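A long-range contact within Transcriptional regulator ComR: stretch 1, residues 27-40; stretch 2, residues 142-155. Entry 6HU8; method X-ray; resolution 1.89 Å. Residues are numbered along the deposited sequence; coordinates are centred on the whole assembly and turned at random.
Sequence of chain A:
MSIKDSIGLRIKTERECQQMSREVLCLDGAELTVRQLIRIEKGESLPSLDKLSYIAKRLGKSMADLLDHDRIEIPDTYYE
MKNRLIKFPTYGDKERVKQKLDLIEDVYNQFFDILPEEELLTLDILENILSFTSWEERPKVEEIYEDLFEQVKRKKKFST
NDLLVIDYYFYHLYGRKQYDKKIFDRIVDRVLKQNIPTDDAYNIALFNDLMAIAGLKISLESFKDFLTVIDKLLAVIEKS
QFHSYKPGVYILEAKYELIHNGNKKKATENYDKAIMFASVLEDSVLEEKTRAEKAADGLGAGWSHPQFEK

Stretch 1, residues 27-40: LDGAELTVRQLIRI
Stretch 2 142-155: EEIYEDLFEQVKRK

Polar side chains can join two helical segments far apart in sequence when donors and acceptors are well matched; ComR offers a worked example. Stretch 1 is a loop leading into a helix at Val-34, whereas stretch 2 is already helical at Glu-142, and a type I turn runs from Val-152 to Lys-155. The helix axes approach to 10.2 Å, their N-to-C directions 130° apart (signed crossing angle -130°), so stretch 1 ascends as stretch 2 is read backward. The register is set by CA pairs Ala-30 to Gln-151 (5.1 Å) and Thr-33 to Asp-147 (6.8 Å).

Leu-27, with positive phi (48/-125), leaves the preceding helix and makes no contact with stretch 2. Asp-28 (-84/6, chi1 p) divides its carboxylate: OD1 accepts from Ala-30 N at 2.9 Å, bracing the loop, while OD2 forms a salt bridge with Arg-154 NH1 at 3.0 Å. Gly-29 (75/0) takes a positive phi that favours glycine, and its O accepts from Gln-151 NE2 at 3.0 Å. Ala-30 (-66/-26) lays CB over a face of the Arg-154 guanidinium, 4.1 Å from NH2. Water 1 donates to Ala-30 O (2.8 Å) and Gln-151 O (2.6 Å), bridging the backbones. Glu-31 (-113/-30) and Leu-32 (-149/130) turn CB away from stretch 2.

Thr-33 (-99/165, chi1 p) caps the helix: its OG1 accepts from Gln-36 N at 3.2 Å and donates to Asp-147 OD2 at 2.7 Å. Arg-35 (m, t, m, chi4 180°) points CB toward stretch 2. Its NH2 makes salt bridges to Glu-146 OE1 (2.6 Å) and Asp-147 OD1 (2.8 Å), both near the guanidinium plane, where N-H bonds are directed; NE adds a weak bond to Asp-147 OD2 at 3.3 Å. Water 2 links Arg-35 NH1 (2.7 Å) to Glu-143 OE2 (2.8 Å).

Gln-36 (m, t, chi3 1°) and Gln-151 (m, t, chi3 -17°) pair reciprocally, amide to amide: Gln-36 NE2 donates to Gln-151 OE1 and Gln-151 NE2 to Gln-36 OE1, each at 3.1 Å. Gln-36 OE1 also accepts from Thr-33 N at 2.9 Å, and water 3 joins Gln-36 NE2 (2.8 Å) to Ile-144 O (2.9 Å).

One turn on, Arg-39 (m, t, m, chi4 -90°) sets a guanidinium face against Ile-144, with CZ 3.8 Å from CG1. Water 4 accepts from Arg-39 NH2 (2.9 Å) and donates to Glu-143 O (2.7 Å).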

# COMPACT_ATOMS: atom_id res chain seq x y z
N LEU A 27 17.67 4.08 -18.04
CA LEU A 27 16.96 3.37 -19.13
C LEU A 27 15.48 3.72 -19.13
O LEU A 27 15.14 4.90 -19.17
CB LEU A 27 17.18 1.85 -19.02
CG LEU A 27 18.66 1.46 -19.16
CD1 LEU A 27 18.87 -0.04 -18.91
CD2 LEU A 27 19.24 1.86 -20.51
N ASP A 28 14.60 2.71 -19.06
CA ASP A 28 13.16 2.97 -19.19
C ASP A 28 12.51 3.39 -17.88
O ASP A 28 11.29 3.51 -17.83
CB ASP A 28 12.42 1.74 -19.74
CG ASP A 28 12.52 0.51 -18.81
OD1 ASP A 28 13.02 0.62 -17.66
OD2 ASP A 28 12.08 -0.57 -19.24
N GLY A 29 13.30 3.60 -16.84
CA GLY A 29 12.78 4.01 -15.54
C GLY A 29 12.06 2.96 -14.69
O GLY A 29 11.58 3.25 -13.58
N ALA A 30 11.96 1.73 -15.19
CA ALA A 30 11.21 0.72 -14.44
C ALA A 30 11.87 0.37 -13.11
O ALA A 30 11.17 -0.05 -12.18
CB ALA A 30 11.00 -0.54 -15.27
N GLU A 31 13.19 0.52 -13.01
CA GLU A 31 13.89 0.11 -11.79
C GLU A 31 14.45 1.30 -11.03
O GLU A 31 14.56 1.27 -9.80
CB GLU A 31 15.00 -0.88 -12.14
CG GLU A 31 14.41 -2.22 -12.58
CD GLU A 31 15.44 -3.25 -12.99
OE1 GLU A 31 16.00 -3.12 -14.10
OE2 GLU A 31 15.67 -4.20 -12.21
N LEU A 32 14.80 2.34 -11.77
CA LEU A 32 15.31 3.58 -11.20
C LEU A 32 14.89 4.75 -12.09
O LEU A 32 15.07 4.69 -13.31
CB LEU A 32 16.83 3.54 -11.09
CG LEU A 32 17.43 4.74 -10.36
CD1 LEU A 32 17.11 4.61 -8.88
CD2 LEU A 32 18.93 4.79 -10.59
N THR A 33 14.33 5.79 -11.50
CA THR A 33 13.95 6.96 -12.30
C THR A 33 15.02 8.03 -12.16
O THR A 33 15.85 8.00 -11.24
CB THR A 33 12.59 7.55 -11.89
OG1 THR A 33 12.69 8.13 -10.58
CG2 THR A 33 11.50 6.46 -11.88
N VAL A 34 14.98 9.01 -13.05
CA VAL A 34 15.95 10.07 -13.00
C VAL A 34 15.87 10.82 -11.67
O VAL A 34 16.90 11.14 -11.08
CB VAL A 34 15.75 11.03 -14.21
CG1 VAL A 34 16.50 12.33 -13.99
CG2 VAL A 34 16.22 10.32 -15.49
N ARG A 35 14.66 11.10 -11.18
CA ARG A 35 14.56 11.90 -9.97
C ARG A 35 14.98 11.09 -8.74
O ARG A 35 15.56 11.64 -7.80
CB ARG A 35 13.14 12.44 -9.78
CG ARG A 35 12.76 13.52 -10.79
CD ARG A 35 11.38 14.09 -10.50
NE ARG A 35 10.34 13.11 -10.80
CZ ARG A 35 9.03 13.32 -10.64
NH1 ARG A 35 8.58 14.49 -10.20
NH2 ARG A 35 8.18 12.36 -10.94
N GLN A 36 14.71 9.79 -8.77
CA GLN A 36 15.22 8.87 -7.74
C GLN A 36 16.75 8.89 -7.71
O GLN A 36 17.36 9.01 -6.65
CB GLN A 36 14.72 7.44 -8.00
CG GLN A 36 13.28 7.19 -7.55
CD GLN A 36 12.72 5.91 -8.12
OE1 GLN A 36 13.42 5.19 -8.83
NE2 GLN A 36 11.46 5.62 -7.82
N LEU A 37 17.38 8.79 -8.88
CA LEU A 37 18.85 8.87 -8.97
C LEU A 37 19.37 10.22 -8.47
O LEU A 37 20.30 10.26 -7.67
CB LEU A 37 19.32 8.62 -10.41
CG LEU A 37 20.85 8.72 -10.64
CD1 LEU A 37 21.63 7.78 -9.72
CD2 LEU A 37 21.20 8.42 -12.09
N ILE A 38 18.79 11.32 -8.93
CA ILE A 38 19.21 12.64 -8.43
C ILE A 38 19.19 12.79 -6.89
O ILE A 38 20.10 13.37 -6.31
CB ILE A 38 18.36 13.75 -9.07
CG1 ILE A 38 18.73 13.88 -10.55
CG2 ILE A 38 18.64 15.09 -8.41
CD1 ILE A 38 17.78 14.78 -11.33
N ARG A 39 18.14 12.28 -6.23
CA ARG A 39 18.04 12.40 -4.78
C ARG A 39 19.15 11.58 -4.11
O ARG A 39 19.68 11.97 -3.06
CB ARG A 39 16.65 11.94 -4.29
CG ARG A 39 15.55 12.97 -4.56
CD ARG A 39 14.23 12.61 -3.88
NE ARG A 39 13.63 11.38 -4.39
CZ ARG A 39 12.78 11.34 -5.41
NH1 ARG A 39 12.43 12.46 -6.03
NH2 ARG A 39 12.28 10.18 -5.81
N ILE A 40 19.50 10.45 -4.72
CA ILE A 40 20.59 9.62 -4.19
C ILE A 40 21.92 10.36 -4.35
O ILE A 40 22.66 10.53 -3.38
CB ILE A 40 20.66 8.24 -4.90
CG1 ILE A 40 19.45 7.38 -4.52
CG2 ILE A 40 21.99 7.52 -4.61
CD1 ILE A 40 19.32 6.12 -5.35
N GLU A 142 4.46 13.40 -2.46
CA GLU A 142 3.79 13.15 -3.74
C GLU A 142 4.78 12.87 -4.87
O GLU A 142 4.53 12.00 -5.71
CB GLU A 142 2.89 14.34 -4.11
CG GLU A 142 2.00 14.12 -5.33
CD GLU A 142 0.93 13.05 -5.10
OE1 GLU A 142 0.76 12.59 -3.94
OE2 GLU A 142 0.27 12.67 -6.09
N GLU A 143 5.88 13.61 -4.88
CA GLU A 143 6.94 13.48 -5.89
C GLU A 143 7.58 12.09 -5.83
O GLU A 143 7.89 11.47 -6.85
CB GLU A 143 7.99 14.58 -5.69
CG GLU A 143 9.11 14.62 -6.73
CD GLU A 143 10.19 15.67 -6.42
OE1 GLU A 143 10.39 16.00 -5.23
OE2 GLU A 143 10.84 16.18 -7.36
N ILE A 144 7.81 11.60 -4.61
CA ILE A 144 8.36 10.27 -4.40
C ILE A 144 7.34 9.19 -4.75
O ILE A 144 7.64 8.23 -5.47
CB ILE A 144 8.86 10.11 -2.93
CG1 ILE A 144 10.13 10.93 -2.72
CG2 ILE A 144 9.08 8.62 -2.56
CD1 ILE A 144 10.36 11.39 -1.29
N TYR A 145 6.11 9.36 -4.27
CA TYR A 145 5.06 8.40 -4.58
C TYR A 145 4.90 8.29 -6.09
O TYR A 145 4.70 7.20 -6.62
CB TYR A 145 3.73 8.82 -3.93
CG TYR A 145 2.52 8.37 -4.69
CD1 TYR A 145 1.97 7.09 -4.51
CD2 TYR A 145 1.89 9.23 -5.59
CE1 TYR A 145 0.85 6.68 -5.21
CE2 TYR A 145 0.78 8.83 -6.30
CZ TYR A 145 0.26 7.58 -6.11
OH TYR A 145 -0.85 7.23 -6.84
N GLU A 146 5.02 9.42 -6.78
CA GLU A 146 4.75 9.44 -8.22
C GLU A 146 5.64 8.45 -8.97
O GLU A 146 5.16 7.66 -9.78
CB GLU A 146 4.91 10.84 -8.81
CG GLU A 146 4.46 10.90 -10.26
CD GLU A 146 4.50 12.32 -10.85
OE1 GLU A 146 5.61 12.86 -11.03
OE2 GLU A 146 3.42 12.88 -11.15
N ASP A 147 6.95 8.46 -8.70
CA ASP A 147 7.83 7.59 -9.47
C ASP A 147 7.72 6.13 -9.01
O ASP A 147 7.75 5.22 -9.84
CB ASP A 147 9.29 8.09 -9.41
CG ASP A 147 9.53 9.28 -10.34
OD1 ASP A 147 8.59 9.62 -11.10
OD2 ASP A 147 10.64 9.85 -10.32
N LEU A 148 7.57 5.90 -7.71
CA LEU A 148 7.36 4.52 -7.24
C LEU A 148 6.05 3.93 -7.80
O LEU A 148 6.01 2.75 -8.15
CB LEU A 148 7.37 4.47 -5.70
CG LEU A 148 8.78 4.73 -5.15
CD1 LEU A 148 8.78 4.97 -3.64
CD2 LEU A 148 9.71 3.57 -5.48
N PHE A 149 5.00 4.74 -7.92
CA PHE A 149 3.76 4.24 -8.52
C PHE A 149 3.92 3.94 -10.01
O PHE A 149 3.38 2.95 -10.48
CB PHE A 149 2.60 5.23 -8.33
CG PHE A 149 1.28 4.71 -8.84
CD1 PHE A 149 0.80 3.47 -8.42
CD2 PHE A 149 0.52 5.45 -9.74
CE1 PHE A 149 -0.42 2.98 -8.89
CE2 PHE A 149 -0.70 4.98 -10.22
CZ PHE A 149 -1.17 3.74 -9.80
N GLU A 150 4.66 4.79 -10.75
CA GLU A 150 4.98 4.49 -12.16
C GLU A 150 5.66 3.13 -12.27
O GLU A 150 5.44 2.39 -13.22
CB GLU A 150 5.90 5.54 -12.78
CG GLU A 150 5.22 6.73 -13.37
CD GLU A 150 4.21 6.35 -14.45
OE1 GLU A 150 4.52 5.53 -15.34
OE2 GLU A 150 3.08 6.87 -14.37
N GLN A 151 6.51 2.81 -11.30
CA GLN A 151 7.24 1.56 -11.34
C GLN A 151 6.28 0.40 -10.99
O GLN A 151 6.39 -0.69 -11.56
CB GLN A 151 8.44 1.63 -10.39
CG GLN A 151 9.56 2.46 -11.03
CD GLN A 151 10.67 2.87 -10.07
OE1 GLN A 151 10.52 2.82 -8.86
NE2 GLN A 151 11.79 3.30 -10.63
N VAL A 152 5.32 0.65 -10.12
CA VAL A 152 4.40 -0.42 -9.73
C VAL A 152 3.51 -0.80 -10.93
O VAL A 152 3.17 -1.98 -11.12
CB VAL A 152 3.53 -0.01 -8.51
CG1 VAL A 152 2.26 -0.86 -8.41
CG2 VAL A 152 4.36 -0.11 -7.24
N LYS A 153 3.16 0.19 -11.75
CA LYS A 153 2.35 -0.03 -12.94
C LYS A 153 2.92 -1.12 -13.86
O LYS A 153 2.17 -1.77 -14.59
CB LYS A 153 2.20 1.26 -13.75
CG LYS A 153 1.33 2.35 -13.12
CD LYS A 153 1.42 3.62 -13.96
CE LYS A 153 0.62 4.77 -13.38
NZ LYS A 153 0.67 6.02 -14.22
N ARG A 154 4.23 -1.31 -13.83
CA ARG A 154 4.89 -2.24 -14.74
C ARG A 154 5.10 -3.62 -14.13
O ARG A 154 5.61 -4.52 -14.80
CB ARG A 154 6.24 -1.68 -15.21
CG ARG A 154 6.21 -0.26 -15.75
CD ARG A 154 6.09 -0.23 -17.28
NE ARG A 154 7.16 -0.99 -17.93
CZ ARG A 154 8.30 -0.48 -18.38
NH1 ARG A 154 9.19 -1.29 -18.94
NH2 ARG A 154 8.56 0.83 -18.30
N LYS A 155 4.75 -3.79 -12.85
CA LYS A 155 5.05 -5.02 -12.13
C LYS A 155 3.90 -6.02 -12.26
O LYS A 155 2.75 -5.63 -12.39
CB LYS A 155 5.33 -4.75 -10.65
CG LYS A 155 6.66 -4.06 -10.34
CD LYS A 155 6.88 -3.96 -8.83
CE LYS A 155 7.91 -2.88 -8.49
NZ LYS A 155 8.14 -2.74 -7.02
O HOH W 1 8.76 -1.43 -12.47
O HOH W 2 9.83 16.82 -9.85
O HOH W 3 10.39 7.56 -6.03
O HOH W 4 10.42 11.17 -7.80